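Local atomic coordinates of gamma-glutamyltransferase 1 Threonine peptidase. MEROPS family T03 (Pseudomonas nitroreducens, PDB entry 7D9E), a protein that probably transfers gamma-glutamyl groups from donors such as glutamine to amines, as in theanine synthesis, or to water by hydrolysis. Residues E221-L226 against D240-Y245; I255-N260 against Q277-K282. One frame throughout, in Å; residues are numbered along the deposited sequence.

Interactions 1 and 2 lie on opposite sides of the chain's centre, about 42 Å apart from centre to centre and about 23 Å between nearest atoms, so neither touches the other. In sequence they run in series: helix 239-244, which ends the first, leads directly into strand 248-257, whose far end opens the second. The first packs two helices against each other without any strand, while the second sets a helix on a hairpin of the antiparallel sheet. The crystal holds the glutamine analogue DON, but none of the side chains that touch across either contact is known to bind it; both are apolar packing. A glycerol bound to W257, probably from the crystallisation liquor, is the small molecule seen next to interaction 2.

Interaction 1 (E221-L226 against D240-Y245); sequences ETAKLL and DDLVDY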
loop_
_atom_site.group_PDB
_atom_site.type_symbol
_atom_site.label_atom_id
_atom_site.label_comp_id
_atom_site.label_asym_id
_atom_site.label_seq_id
_atom_site.Cartn_x
_atom_site.Cartn_y
_atom_site.Cartn_z
ATOM N N GLU A 221 -23.420 11.143 12.285
ATOM C CA GLU A 221 -23.459 12.388 11.519
ATOM C C GLU A 221 -22.579 12.302 10.274
ATOM O O GLU A 221 -22.982 12.742 9.189
ATOM C CB GLU A 221 -23.019 13.555 12.401
ATOM C CG GLU A 221 -23.245 14.934 11.789
ATOM C CD GLU A 221 -24.711 15.199 11.478
ATOM N N THR A 222 -21.378 11.741 10.410
ATOM C CA THR A 222 -20.486 11.632 9.261
ATOM C C THR A 222 -21.086 10.737 8.183
ATOM O O THR A 222 -21.016 11.056 6.990
ATOM C CB THR A 222 -19.133 11.096 9.702
ATOM O OG1 THR A 222 -18.517 12.026 10.606
ATOM C CG2 THR A 222 -18.243 10.879 8.473
ATOM N N ALA A 223 -21.691 9.613 8.582
ATOM C CA ALA A 223 -22.385 8.769 7.615
ATOM C C ALA A 223 -23.422 9.569 6.842
ATOM O O ALA A 223 -23.528 9.459 5.617
ATOM C CB ALA A 223 -23.057 7.600 8.334
ATOM N N LYS A 224 -24.227 10.359 7.555
ATOM C CA LYS A 224 -25.273 11.129 6.895
ATOM C C LYS A 224 -24.682 12.097 5.873
ATOM O O LYS A 224 -25.246 12.283 4.783
ATOM C CB LYS A 224 -26.095 11.874 7.947
ATOM C CG LYS A 224 -27.020 10.972 8.760
ATOM N N LEU A 225 -23.557 12.735 6.213
ATOM C CA LEU A 225 -22.932 13.664 5.279
ATOM C C LEU A 225 -22.368 12.936 4.069
ATOM O O LEU A 225 -22.433 13.437 2.940
ATOM C CB LEU A 225 -21.821 14.440 5.982
ATOM C CG LEU A 225 -22.301 15.408 7.068
ATOM C CD1 LEU A 225 -21.115 15.973 7.824
ATOM C CD2 LEU A 225 -23.149 16.523 6.447
ATOM N N LEU A 226 -21.807 11.749 4.285
ATOM C CA LEU A 226 -21.294 10.954 3.172
ATOM C C LEU A 226 -22.432 10.565 2.243
ATOM O O LEU A 226 -22.321 10.678 1.016
ATOM C CB LEU A 226 -20.566 9.722 3.723
ATOM C CG LEU A 226 -19.669 8.953 2.763
ATOM C CD1 LEU A 226 -18.726 8.073 3.584
ATOM C CD2 LEU A 226 -20.454 8.071 1.834
ATOM N N ASP A 240 -26.940 1.392 3.975
ATOM C CA ASP A 240 -26.784 -0.057 4.085
ATOM C C ASP A 240 -25.330 -0.482 3.882
ATOM O O ASP A 240 -24.828 -1.373 4.581
ATOM C CB ASP A 240 -27.655 -0.775 3.047
ATOM C CG ASP A 240 -29.107 -0.889 3.458
ATOM O OD1 ASP A 240 -29.550 -0.141 4.357
ATOM O OD2 ASP A 240 -29.812 -1.738 2.870
ATOM N N ASP A 241 -24.643 0.128 2.904
ATOM C CA ASP A 241 -23.245 -0.191 2.650
ATOM C C ASP A 241 -22.400 0.115 3.874
ATOM O O ASP A 241 -21.550 -0.690 4.271
ATOM C CB ASP A 241 -22.752 0.669 1.486
ATOM C CG ASP A 241 -23.302 0.217 0.159
ATOM O OD1 ASP A 241 -22.987 -0.904 -0.271
ATOM O OD2 ASP A 241 -24.068 0.976 -0.454
ATOM N N LEU A 242 -22.646 1.270 4.495
ATOM C CA LEU A 242 -21.851 1.679 5.645
ATOM C C LEU A 242 -22.120 0.791 6.853
ATOM O O LEU A 242 -21.179 0.353 7.522
ATOM C CB LEU A 242 -22.123 3.147 5.965
ATOM C CG LEU A 242 -21.649 4.124 4.891
ATOM C CD1 LEU A 242 -22.217 5.501 5.183
ATOM C CD2 LEU A 242 -20.133 4.176 4.815
ATOM N N VAL A 243 -23.392 0.507 7.150
ATOM C CA VAL A 243 -23.676 -0.295 8.338
ATOM C C VAL A 243 -23.193 -1.729 8.154
ATOM O O VAL A 243 -22.887 -2.409 9.138
ATOM C CB VAL A 243 -25.164 -0.248 8.751
ATOM C CG1 VAL A 243 -25.598 1.185 9.030
ATOM C CG2 VAL A 243 -26.020 -0.916 7.710
ATOM N N ASP A 244 -23.084 -2.205 6.918
ATOM C CA ASP A 244 -22.645 -3.573 6.674
ATOM C C ASP A 244 -21.125 -3.721 6.596
ATOM O O ASP A 244 -20.639 -4.862 6.591
ATOM C CB ASP A 244 -23.296 -4.141 5.404
ATOM C CG ASP A 244 -24.782 -4.444 5.588
ATOM O OD1 ASP A 244 -25.292 -4.282 6.717
ATOM O OD2 ASP A 244 -25.447 -4.839 4.606
ATOM N N TYR A 245 -20.365 -2.619 6.558
ATOM C CA TYR A 245 -18.918 -2.732 6.424
ATOM C C TYR A 245 -18.305 -3.440 7.633
ATOM O O TYR A 245 -18.596 -3.102 8.784
ATOM C CB TYR A 245 -18.246 -1.358 6.247
ATOM C CG TYR A 245 -16.777 -1.602 5.967
ATOM C CD1 TYR A 245 -16.346 -1.961 4.705
ATOM C CD2 TYR A 245 -15.849 -1.628 7.003
ATOM C CE1 TYR A 245 -15.006 -2.274 4.470
ATOM C CE2 TYR A 245 -14.533 -1.953 6.776
ATOM C CZ TYR A 245 -14.124 -2.276 5.515
ATOM O OH TYR A 245 -12.794 -2.617 5.305
#
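L242, on helix 239-244, reaches across to helix 221-233 and sets its two methyls against A223 and L226. The CB of L242 points toward the other helix but stays 5.1 Å from the CB of A223. CG, the branch point, comes no closer to that methyl, and the touching is left to CD1 and CD2. The first torsion (chi1 -66°) aims CG, placing it opposite the carbonyl carbon and beside the backbone N; the second (chi2 169°) then sets the methyls toward A223 and L226. CD1 takes the closer contact: it meets the CB of A223 at 3.9 Å and comes within 4.1 Å of the CA of that residue, so it rests on the helix surface itself. CD2 goes to the next turn of the helix, where it approaches CD1 of L226 more loosely, at 4.3 Å. L226 comes forward to meet it, with its CG swung away from the backbone N (chi1 -165°). The small side chain of A223 lets the backbones come near, with the CA atoms of A223 and L242 7.4 Å apart. No hydrogen bond crosses; the contact is apolar, and its three touching residues are buried.

Helix 214-219 lies beside the pair, with Y218 touching L242, and the backbone of D216 hydrogen-bonded to A223. L226 also packs on I237, in the loop between the helices, and on F35 of the other chain. Where helix 239-244 ends, the chain passes into strand 248-257 of the antiparallel sheet.

Interaction 2 (I255-N260 against Q277-K282); sequences IDWQGN and QLIGIK
I279 sits over one face of W257, pressing helix 271-284 onto a beta hairpin with a two-residue loop, part of the antiparallel sheet in a fold of the Ntn-hydrolase class. The hairpin joins strands 248-257 and 260-264 by a type I' turn from W257 to N260, with Q258 and G259, both at positive phi, forming its corner.

W257 has its CG between the backbone N and the carbonyl carbon. That first torsion (chi1 84°) brings the indole to the helix side, and the second (chi2 107°) turns its face to I279. The CG2 methyl of I279 makes a CH-pi contact there, 4.2 Å from the centroid of the five-membered ring of W257 and 23° off its normal. Its nearest ring atom is CG of W257, at 3.9 Å from CG2 of I279.

The other branch of I279 reaches I255, two residues earlier than W257 on the same strand. CG1 lies opposite the carbonyl carbon and CD1 continues nearly extended, and the ethyl arm ends beside I255, whose CG2 lies 4.2 Å from CD1 of I279. I255 and I279 also share L262 of strand 260-264, while Y109 of the other chain meets the W257 ring edge-to-face. Behind that ring, over the face away from I279, ND2 of N260 gives a weak hydrogen bond of 3.2 Å to O of W257.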
loop_
_atom_site.group_PDB
_atom_site.type_symbol
_atom_site.label_atom_id
_atom_site.label_comp_id
_atom_site.label_asym_id
_atom_site.label_seq_id
_atom_site.Cartn_x
_atom_site.Cartn_y
_atom_site.Cartn_z
ATOM N N ILE A 255 6.240 -16.604 4.929
ATOM C CA ILE A 255 7.281 -17.003 3.990
ATOM C C ILE A 255 8.567 -17.210 4.790
ATOM O O ILE A 255 9.032 -16.297 5.481
ATOM C CB ILE A 255 7.470 -15.921 2.907
ATOM C CG1 ILE A 255 6.162 -15.697 2.143
ATOM C CG2 ILE A 255 8.646 -16.286 1.959
ATOM C CD1 ILE A 255 6.083 -14.331 1.506
ATOM N N ASP A 256 9.149 -18.398 4.688
ATOM C CA ASP A 256 10.372 -18.714 5.407
ATOM C C ASP A 256 11.542 -18.839 4.444
ATOM O O ASP A 256 11.434 -19.508 3.415
ATOM C CB ASP A 256 10.185 -20.035 6.149
ATOM C CG ASP A 256 9.294 -19.896 7.370
ATOM O OD1 ASP A 256 9.811 -19.584 8.458
ATOM O OD2 ASP A 256 8.074 -20.079 7.228
ATOM N N TRP A 257 12.670 -18.229 4.797
ATOM C CA TRP A 257 13.882 -18.459 4.019
ATOM C C TRP A 257 15.079 -18.105 4.893
ATOM O O TRP A 257 15.014 -17.160 5.684
ATOM C CB TRP A 257 13.877 -17.604 2.735
ATOM C CG TRP A 257 14.365 -16.210 2.885
ATOM C CD1 TRP A 257 15.561 -15.734 2.434
ATOM C CD2 TRP A 257 13.724 -15.111 3.543
ATOM N NE1 TRP A 257 15.692 -14.419 2.754
ATOM C CE2 TRP A 257 14.583 -14.005 3.437
ATOM C CE3 TRP A 257 12.499 -14.947 4.194
ATOM C CZ2 TRP A 257 14.271 -12.758 3.973
ATOM C CZ3 TRP A 257 12.193 -13.717 4.734
ATOM C CH2 TRP A 257 13.077 -12.630 4.616
ATOM N N GLN A 258 16.143 -18.901 4.769
ATOM C CA GLN A 258 17.418 -18.629 5.447
ATOM C C GLN A 258 17.242 -18.386 6.949
ATOM O O GLN A 258 17.979 -17.604 7.560
ATOM C CB GLN A 258 18.168 -17.461 4.789
ATOM C CG GLN A 258 18.591 -17.716 3.343
ATOM C CD GLN A 258 19.606 -18.839 3.217
ATOM N N GLY A 259 16.281 -19.070 7.567
ATOM C CA GLY A 259 16.037 -18.927 8.986
ATOM C C GLY A 259 15.190 -17.738 9.380
ATOM O O GLY A 259 14.920 -17.561 10.574
ATOM N N ASN A 260 14.786 -16.909 8.429
ATOM C CA ASN A 260 13.914 -15.770 8.680
ATOM C C ASN A 260 12.475 -16.125 8.342
ATOM O O ASN A 260 12.215 -16.987 7.501
ATOM C CB ASN A 260 14.320 -14.583 7.813
ATOM C CG ASN A 260 15.772 -14.280 7.891
ATOM O OD1 ASN A 260 16.261 -13.819 8.924
ATOM N ND2 ASN A 260 16.499 -14.589 6.818
ATOM N N GLN A 277 6.562 -16.109 -4.175
ATOM C CA GLN A 277 7.118 -16.547 -5.450
ATOM C C GLN A 277 8.448 -15.866 -5.750
ATOM O O GLN A 277 9.390 -16.519 -6.223
ATOM C CB GLN A 277 6.117 -16.286 -6.572
ATOM C CG GLN A 277 4.877 -17.174 -6.467
ATOM C CD GLN A 277 3.921 -16.974 -7.620
ATOM O OE1 GLN A 277 4.055 -16.046 -8.405
ATOM N NE2 GLN A 277 2.925 -17.847 -7.721
ATOM N N LEU A 278 8.535 -14.551 -5.513
ATOM C CA LEU A 278 9.773 -13.824 -5.805
ATOM C C LEU A 278 10.924 -14.364 -4.966
ATOM O O LEU A 278 12.015 -14.655 -5.486
ATOM C CB LEU A 278 9.586 -12.334 -5.540
ATOM C CG LEU A 278 8.692 -11.598 -6.537
ATOM C CD1 LEU A 278 8.173 -10.324 -5.870
ATOM C CD2 LEU A 278 9.357 -11.277 -7.860
ATOM N N ILE A 279 10.700 -14.501 -3.657
ATOM C CA ILE A 279 11.743 -14.998 -2.764
ATOM C C ILE A 279 12.059 -16.455 -3.069
ATOM O O ILE A 279 13.227 -16.855 -3.162
ATOM C CB ILE A 279 11.331 -14.792 -1.295
ATOM C CG1 ILE A 279 11.263 -13.296 -0.983
ATOM C CG2 ILE A 279 12.258 -15.535 -0.355
ATOM C CD1 ILE A 279 10.572 -12.979 0.323
ATOM N N GLY A 280 11.021 -17.263 -3.264
ATOM C CA GLY A 280 11.243 -18.675 -3.489
ATOM C C GLY A 280 11.985 -18.939 -4.780
ATOM O O GLY A 280 12.866 -19.801 -4.841
ATOM N N ILE A 281 11.629 -18.211 -5.832
ATOM C CA ILE A 281 12.289 -18.408 -7.112
ATOM C C ILE A 281 13.715 -17.897 -7.043
ATOM O O ILE A 281 14.640 -18.526 -7.568
ATOM C CB ILE A 281 11.490 -17.734 -8.236
ATOM C CG1 ILE A 281 10.183 -18.510 -8.464
ATOM C CG2 ILE A 281 12.320 -17.675 -9.513
ATOM C CD1 ILE A 281 9.218 -17.824 -9.386
ATOM N N LYS A 282 13.926 -16.739 -6.413
ATOM C CA LYS A 282 15.294 -16.237 -6.317
ATOM C C LYS A 282 16.187 -17.221 -5.573
ATOM O O LYS A 282 17.349 -17.432 -5.953
ATOM C CB LYS A 282 15.348 -14.862 -5.649
ATOM C CG LYS A 282 16.774 -14.365 -5.473
ATOM C CD LYS A 282 16.803 -12.924 -5.022
ATOM C CE LYS A 282 18.184 -12.323 -5.250
ATOM N NZ LYS A 282 19.215 -13.087 -4.497
#